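Local coordinates for protein similar to sp|P32453 Saccharomyces cerevisiae YNL315c ATP11 (Candida glabrata CBS 138, PDB 2P4F) that probably acts as a mitochondrial chaperone that binds unfolded protein, at residues P191-S200 and A211-D222. Sequence-based numbering, arbitrary orientation.
Sequences PNTVHCLITS and AKPHTTIQFHLD
His195 and Gln218 each hold CG anti to the carbonyl carbon (chi1 -64° and -61°); as a non-hydrogen-bonded pair in two antiparallel strands they leave the same face of the sheet in the same direction, which sets imidazole beside amide. The glutamine chain extends beyond CG, bringing NE2 to 3.0 Å from His195 NE2, to which it donates an almost straight hydrogen bond. The acceptor nitrogen lies in the amide plane, whereas the donor is tilted out of the imidazole plane. Gln218 NE2 also reaches Lys100 O, and OE1 is bonded to Tyr105 and Asn233, fixing the amide's rotation. On the same face, Leu197 CD2 rests against Thr216 CG2 at 3.5 Å.

Val194, Cys196, Ile217 and Phe219 make the opposite, largely apolar face, where Cys196 CB meets the edge of the Phe219 ring. Leu221, its CB directed toward segment 191-200, brings CD1 to 4.1 Å from Val194 CG2. Helix 140-153 covers this end through Phe144 and Tyr148. Between the faces the backbones exchange paired bonds, Val194 with Phe219 and Cys196 with Ile217.

Regular pairing is interrupted at a classic beta bulge, where His214 and Thr215 both face Ile198. The His214 ring, turned by chi1 51° to a position between its backbone N and carbonyl carbon, lays one face over Ile198 O, which stands 3.4 Å above the ring centre. Its ND1 shares a hydrogen bond of 2.9 Å with Thr215 OG1, and NE2 is held by Gln182. Near the far end, one water joins Thr193 OG1, His220 ND1 and Asp222 OD2, donating to the carboxylate at 2.7 Å, while His220 NE2 is hydrogen-bonded to Asn233 OD1.

These are central strands of the antiparallel half-barrel sheet. Accepting the amide proton implies an unprotonated His195 NE2, consistent with a neutral imidazole.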
loop_
_atom_site.group_PDB
_atom_site.type_symbol
_atom_site.label_atom_id
_atom_site.label_comp_id
_atom_site.label_asym_id
_atom_site.label_seq_id
_atom_site.Cartn_x
_atom_site.Cartn_y
_atom_site.Cartn_z
ATOM N N PRO A 191 -8.938 -7.926 -11.234
ATOM C CA PRO A 191 -9.453 -8.714 -10.122
ATOM C C PRO A 191 -8.339 -9.286 -9.262
ATOM O O PRO A 191 -8.599 -9.573 -8.064
ATOM C CB PRO A 191 -10.218 -9.869 -10.791
ATOM C CG PRO A 191 -9.835 -9.858 -12.218
ATOM C CD PRO A 191 -9.326 -8.480 -12.550
ATOM N N ASN A 192 -7.141 -9.457 -9.829
ATOM C CA ASN A 192 -6.078 -10.030 -8.988
ATOM C C ASN A 192 -4.940 -9.062 -8.690
ATOM O O ASN A 192 -3.870 -9.443 -8.186
ATOM C CB ASN A 192 -5.456 -11.245 -9.702
ATOM C CG ASN A 192 -6.468 -12.379 -9.703
ATOM O OD1 ASN A 192 -6.878 -12.809 -8.617
ATOM N ND2 ASN A 192 -6.876 -12.834 -10.880
ATOM N N THR A 193 -5.152 -7.760 -9.003
ATOM C CA THR A 193 -4.028 -6.824 -8.926
ATOM C C THR A 193 -4.489 -5.480 -8.400
ATOM O O THR A 193 -5.318 -4.814 -9.043
ATOM C CB THR A 193 -3.410 -6.618 -10.324
ATOM O OG1 THR A 193 -3.281 -7.881 -11.010
ATOM C CG2 THR A 193 -1.992 -6.015 -10.259
ATOM N N VAL A 194 -3.947 -5.082 -7.256
ATOM C CA VAL A 194 -4.376 -3.852 -6.558
ATOM C C VAL A 194 -3.166 -2.987 -6.378
ATOM O O VAL A 194 -2.095 -3.515 -6.003
ATOM C CB VAL A 194 -4.992 -4.224 -5.195
ATOM C CG1 VAL A 194 -5.352 -2.942 -4.416
ATOM C CG2 VAL A 194 -6.230 -5.109 -5.391
ATOM N N HIS A 195 -3.260 -1.692 -6.685
ATOM C CA HIS A 195 -2.103 -0.817 -6.563
ATOM C C HIS A 195 -2.323 0.213 -5.452
ATOM O O HIS A 195 -3.468 0.648 -5.255
ATOM C CB HIS A 195 -1.885 -0.041 -7.870
ATOM C CG HIS A 195 -1.542 -0.931 -9.032
ATOM N ND1 HIS A 195 -1.510 -0.413 -10.313
ATOM C CD2 HIS A 195 -1.151 -2.233 -9.108
ATOM C CE1 HIS A 195 -1.127 -1.415 -11.119
ATOM N NE2 HIS A 195 -0.905 -2.541 -10.437
ATOM N N CYS A 196 -1.254 0.617 -4.801
ATOM C CA CYS A 196 -1.308 1.735 -3.856
ATOM C C CYS A 196 -0.278 2.743 -4.332
ATOM O O CYS A 196 0.922 2.349 -4.469
ATOM C CB CYS A 196 -1.027 1.208 -2.429
ATOM S SG CYS A 196 -1.141 2.596 -1.243
ATOM N N LEU A 197 -0.634 3.984 -4.637
ATOM C CA LEU A 197 0.237 4.985 -5.205
ATOM C C LEU A 197 0.407 6.107 -4.181
ATOM O O LEU A 197 -0.626 6.576 -3.651
ATOM C CB LEU A 197 -0.386 5.578 -6.467
ATOM C CG LEU A 197 -0.907 4.583 -7.540
ATOM C CD1 LEU A 197 -1.414 5.393 -8.737
ATOM C CD2 LEU A 197 0.140 3.568 -7.905
ATOM N N ILE A 198 1.613 6.529 -3.902
ATOM C CA ILE A 198 1.859 7.602 -2.950
ATOM C C ILE A 198 2.587 8.733 -3.658
ATOM O O ILE A 198 3.627 8.521 -4.293
ATOM C CB ILE A 198 2.595 7.065 -1.696
ATOM C CG1 ILE A 198 1.974 5.759 -1.158
ATOM C CG2 ILE A 198 2.625 8.161 -0.609
ATOM C CD1 ILE A 198 2.717 5.203 0.068
ATOM N N THR A 199 2.032 9.950 -3.551
ATOM C CA THR A 199 2.445 11.111 -4.311
ATOM C C THR A 199 2.577 12.328 -3.395
ATOM O O THR A 199 1.722 12.529 -2.508
ATOM C CB THR A 199 1.382 11.466 -5.374
ATOM O OG1 THR A 199 1.131 10.287 -6.148
ATOM C CG2 THR A 199 1.878 12.576 -6.282
ATOM N N SER A 200 3.614 13.107 -3.592
ATOM C CA SER A 200 3.687 14.283 -2.714
ATOM C C SER A 200 2.644 15.329 -3.052
ATOM O O SER A 200 2.523 15.721 -4.236
ATOM C CB SER A 200 5.086 14.879 -2.799
ATOM O OG SER A 200 5.189 16.031 -1.983
ATOM N N ALA A 211 4.430 14.879 -10.757
ATOM C CA ALA A 211 3.088 14.354 -10.899
ATOM C C ALA A 211 3.121 12.837 -10.749
ATOM O O ALA A 211 2.154 12.191 -10.321
ATOM C CB ALA A 211 2.511 14.724 -12.266
ATOM N N LYS A 212 4.256 12.212 -11.089
ATOM C CA LYS A 212 4.439 10.768 -10.874
ATOM C C LYS A 212 4.461 10.409 -9.381
ATOM O O LYS A 212 5.119 11.094 -8.622
ATOM C CB LYS A 212 5.751 10.409 -11.570
ATOM C CG LYS A 212 6.425 9.099 -11.540
ATOM C CD LYS A 212 7.653 9.056 -12.462
ATOM C CE LYS A 212 8.671 10.111 -12.039
ATOM N NZ LYS A 212 10.061 9.563 -12.023
ATOM N N PRO A 213 3.807 9.343 -8.952
ATOM C CA PRO A 213 3.972 8.915 -7.568
ATOM C C PRO A 213 5.432 8.616 -7.283
ATOM O O PRO A 213 6.129 8.025 -8.098
ATOM C CB PRO A 213 3.187 7.604 -7.447
ATOM C CG PRO A 213 2.399 7.506 -8.690
ATOM C CD PRO A 213 2.934 8.452 -9.741
ATOM N N HIS A 214 5.919 8.980 -6.100
ATOM C CA HIS A 214 7.287 8.541 -5.770
ATOM C C HIS A 214 7.314 7.075 -5.366
ATOM O O HIS A 214 8.381 6.453 -5.431
ATOM C CB HIS A 214 7.850 9.396 -4.649
ATOM C CG HIS A 214 6.981 9.537 -3.432
ATOM N ND1 HIS A 214 6.773 8.496 -2.556
ATOM C CD2 HIS A 214 6.314 10.651 -2.963
ATOM C CE1 HIS A 214 5.981 8.944 -1.571
ATOM N NE2 HIS A 214 5.693 10.244 -1.807
ATOM N N THR A 215 6.189 6.519 -4.927
ATOM C CA THR A 215 6.134 5.113 -4.469
ATOM C C THR A 215 4.935 4.428 -5.127
ATOM O O THR A 215 3.801 4.980 -5.004
ATOM C CB THR A 215 6.012 5.054 -2.944
ATOM O OG1 THR A 215 7.193 5.646 -2.371
ATOM C CG2 THR A 215 5.990 3.596 -2.444
ATOM N N THR A 216 5.131 3.308 -5.784
ATOM C CA THR A 216 3.996 2.544 -6.339
ATOM C C THR A 216 4.106 1.154 -5.770
ATOM O O THR A 216 5.205 0.533 -5.825
ATOM C CB THR A 216 4.085 2.490 -7.869
ATOM O OG1 THR A 216 3.829 3.847 -8.352
ATOM C CG2 THR A 216 3.032 1.627 -8.534
ATOM N N ILE A 217 3.045 0.607 -5.239
ATOM C CA ILE A 217 3.028 -0.718 -4.639
ATOM C C ILE A 217 1.986 -1.545 -5.379
ATOM O O ILE A 217 0.877 -1.079 -5.601
ATOM C CB ILE A 217 2.712 -0.638 -3.136
ATOM C CG1 ILE A 217 3.690 0.341 -2.412
ATOM C CG2 ILE A 217 2.725 -2.018 -2.551
ATOM C CD1 ILE A 217 3.282 0.759 -1.063
ATOM N N GLN A 218 2.376 -2.803 -5.725
ATOM C CA GLN A 218 1.430 -3.737 -6.289
ATOM C C GLN A 218 1.179 -4.851 -5.259
ATOM O O GLN A 218 2.163 -5.333 -4.649
ATOM C CB GLN A 218 1.928 -4.428 -7.568
ATOM C CG GLN A 218 2.234 -3.468 -8.740
ATOM C CD GLN A 218 2.395 -4.335 -9.991
ATOM O OE1 GLN A 218 3.457 -5.023 -10.065
ATOM N NE2 GLN A 218 1.410 -4.354 -10.898
ATOM N N PHE A 219 -0.116 -5.211 -5.134
ATOM C CA PHE A 219 -0.504 -6.400 -4.379
ATOM C C PHE A 219 -1.111 -7.377 -5.349
ATOM O O PHE A 219 -2.071 -7.027 -6.027
ATOM C CB PHE A 219 -1.514 -6.025 -3.296
ATOM C CG PHE A 219 -0.949 -5.130 -2.223
ATOM C CD1 PHE A 219 -0.349 -5.638 -1.073
ATOM C CD2 PHE A 219 -1.045 -3.744 -2.361
ATOM C CE1 PHE A 219 0.172 -4.833 -0.049
ATOM C CE2 PHE A 219 -0.524 -2.923 -1.368
ATOM C CZ PHE A 219 0.046 -3.459 -0.214
ATOM N N HIS A 220 -0.525 -8.572 -5.410
ATOM C CA HIS A 220 -1.003 -9.590 -6.344
ATOM C C HIS A 220 -1.821 -10.612 -5.606
ATOM O O HIS A 220 -1.305 -11.185 -4.643
ATOM C CB HIS A 220 0.207 -10.300 -6.989
ATOM C CG HIS A 220 1.017 -9.280 -7.734
ATOM N ND1 HIS A 220 0.642 -8.787 -8.962
ATOM C CD2 HIS A 220 2.187 -8.679 -7.362
ATOM C CE1 HIS A 220 1.554 -7.908 -9.341
ATOM N NE2 HIS A 220 2.515 -7.802 -8.381
ATOM N N LEU A 221 -3.043 -10.858 -6.008
ATOM C CA LEU A 221 -3.974 -11.728 -5.285
ATOM C C LEU A 221 -4.167 -13.083 -5.937
ATOM O O LEU A 221 -5.018 -13.866 -5.545
ATOM C CB LEU A 221 -5.361 -11.023 -5.226
ATOM C CG LEU A 221 -5.350 -9.574 -4.725
ATOM C CD1 LEU A 221 -6.810 -9.139 -4.615
ATOM C CD2 LEU A 221 -4.578 -9.400 -3.438
ATOM N N ASP A 222 -3.389 -13.400 -6.975
ATOM C CA ASP A 222 -3.527 -14.582 -7.793
ATOM C C ASP A 222 -3.439 -15.856 -6.950
ATOM O O ASP A 222 -4.030 -16.881 -7.381
ATOM C CB ASP A 222 -2.433 -14.603 -8.874
ATOM C CG ASP A 222 -2.391 -13.299 -9.658
ATOM O OD1 ASP A 222 -2.615 -13.396 -10.916
ATOM O OD2 ASP A 222 -2.084 -12.193 -9.120
HETATM O O HOH W 1 -1.462 -9.853 -10.304
HETATM O O HOH W 2 5.320 12.452 -5.941
#